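Local structure of hypothetical protein, IPT/TIG domain protein (Bacteroides ovatus, 4HW6) at residues 158-164 with 182-187. The protein is of unknown function but, pairing an IPT/TIG domain with a six-bladed beta-propeller, is probably an auxiliary nutrient-binding protein that recognises carbohydrate. Coordinates in Å, arbitrary orientation, origin at the centre of the assembly. Numbering follows the deposited sequence.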
# COMPACT_ATOMS: atom_id res chain seq x y z
N VAL A 158 0.21 14.83 -1.72
CA VAL A 158 0.77 16.16 -1.53
C VAL A 158 2.27 16.08 -1.70
O VAL A 158 2.89 15.02 -1.45
CB VAL A 158 0.47 16.75 -0.15
CG1 VAL A 158 -1.02 17.12 -0.04
CG2 VAL A 158 0.85 15.79 0.98
N GLY A 159 2.86 17.21 -2.06
CA GLY A 159 4.28 17.32 -2.32
C GLY A 159 5.00 18.42 -1.56
O GLY A 159 6.06 18.85 -1.99
N GLN A 160 4.45 18.86 -0.42
CA GLN A 160 4.97 20.02 0.32
C GLN A 160 5.04 21.24 -0.60
O GLN A 160 3.99 21.70 -1.08
CB GLN A 160 6.29 19.69 1.00
CG GLN A 160 6.14 18.66 2.10
CD GLN A 160 7.45 18.31 2.77
OE1 GLN A 160 8.45 17.95 2.12
NE2 GLN A 160 7.46 18.40 4.09
N ARG A 161 6.24 21.74 -0.91
CA ARG A 161 6.37 22.86 -1.82
C ARG A 161 6.32 22.46 -3.29
O ARG A 161 6.24 23.32 -4.15
CB ARG A 161 7.67 23.60 -1.59
CG ARG A 161 7.85 24.09 -0.18
CD ARG A 161 9.17 24.83 -0.07
NE ARG A 161 9.47 25.10 1.33
CZ ARG A 161 10.25 26.10 1.76
NH1 ARG A 161 10.82 26.95 0.91
NH2 ARG A 161 10.47 26.23 3.06
N ASP A 162 6.44 21.16 -3.55
CA ASP A 162 6.42 20.63 -4.92
C ASP A 162 5.00 20.24 -5.34
O ASP A 162 4.02 20.58 -4.66
CB ASP A 162 7.42 19.47 -5.03
CG ASP A 162 8.85 19.87 -4.54
OD1 ASP A 162 9.36 20.89 -4.99
OD2 ASP A 162 9.42 19.15 -3.70
N ALA A 163 4.87 19.61 -6.50
CA ALA A 163 3.55 19.37 -7.07
C ALA A 163 2.74 18.36 -6.28
O ALA A 163 3.25 17.36 -5.77
CB ALA A 163 3.64 18.91 -8.52
N PHE A 164 1.44 18.66 -6.24
CA PHE A 164 0.37 17.78 -5.80
C PHE A 164 -0.01 16.91 -7.00
O PHE A 164 -0.27 17.43 -8.09
CB PHE A 164 -0.79 18.67 -5.41
CG PHE A 164 -1.87 18.00 -4.62
CD1 PHE A 164 -2.64 17.00 -5.17
CD2 PHE A 164 -2.14 18.43 -3.34
CE1 PHE A 164 -3.66 16.42 -4.43
CE2 PHE A 164 -3.15 17.85 -2.60
CZ PHE A 164 -3.91 16.85 -3.15
N GLY A 182 0.98 26.90 -0.99
CA GLY A 182 2.44 26.91 -1.05
C GLY A 182 3.14 25.72 -0.45
O GLY A 182 4.22 25.35 -0.91
N GLN A 183 2.57 25.12 0.59
CA GLN A 183 3.25 24.02 1.29
C GLN A 183 2.26 22.99 1.77
O GLN A 183 1.77 23.06 2.90
CB GLN A 183 4.14 24.54 2.41
CG GLN A 183 5.15 23.50 2.91
CD GLN A 183 6.31 24.14 3.66
OE1 GLN A 183 6.12 24.86 4.65
NE2 GLN A 183 7.51 23.91 3.18
N CYS A 184 1.95 22.04 0.90
CA CYS A 184 0.90 21.06 1.19
C CYS A 184 1.47 19.96 2.06
O CYS A 184 2.27 19.13 1.59
CB CYS A 184 0.34 20.44 -0.10
SG CYS A 184 -0.52 21.59 -1.18
N ALA A 185 1.07 19.95 3.33
CA ALA A 185 1.68 19.05 4.33
C ALA A 185 0.98 17.71 4.53
O ALA A 185 1.59 16.77 5.01
CB ALA A 185 1.78 19.78 5.67
N ASP A 186 -0.31 17.65 4.24
CA ASP A 186 -1.08 16.42 4.41
C ASP A 186 -2.38 16.51 3.59
O ASP A 186 -2.81 17.59 3.20
CB ASP A 186 -1.36 16.15 5.90
CG ASP A 186 -1.74 14.67 6.21
OD1 ASP A 186 -1.59 13.79 5.30
OD2 ASP A 186 -2.14 14.38 7.38
N VAL A 187 -2.99 15.35 3.36
CA VAL A 187 -4.24 15.25 2.60
C VAL A 187 -5.08 14.17 3.24
O VAL A 187 -4.55 13.15 3.71
CB VAL A 187 -4.01 14.97 1.08
CG1 VAL A 187 -3.16 13.71 0.86
CG2 VAL A 187 -5.33 14.90 0.34
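Residues 158-164 join strand 154-158 to strand 164-168 through a type II' beta turn from Gly159 to Asp162, closed by a 2.8 Å hydrogen bond from Asp162 N to Gly159 O, and lay the leading corner of this turn on the start of strand 184-189. There Gln160 and Cys184 form a single antiparallel bridge, a hydrogen-bonded pair. Cys184 N donates to Gln160 O at 2.9 Å, whereas the return bond from Gln160 N to Cys184 O, 3.0 Å long, is bent and weak. Gln160 CA also approaches Cys184 O, at 3.1 Å, and beyond the bridge Arg161 CA makes a CA-H...O contact with Gly182 O at 3.4 Å. Gln160 OE1 accepts a hydrogen bond from the side chain of Asn140, in the blade's own loop between strands 130-131 and 143-146.

Deeper in, the contact becomes apolar. Val158 points toward the strand, its CG1 3.6 Å from Cys184 CB and 3.8 Å from Val187 CB. Phe164 lies beside them, with CD2 4.2 Å from Cys184 SG, which sits at the ring edge, and CZ 4.2 Å from Val187 CG2. Met195 and Val197 of strand 195-199 continue this packing.

The two segments belong to successive antiparallel sheets, so a hairpin turn of one blade meets the first strand of the next, the close blade-to-blade packing characteristic of a beta-propeller.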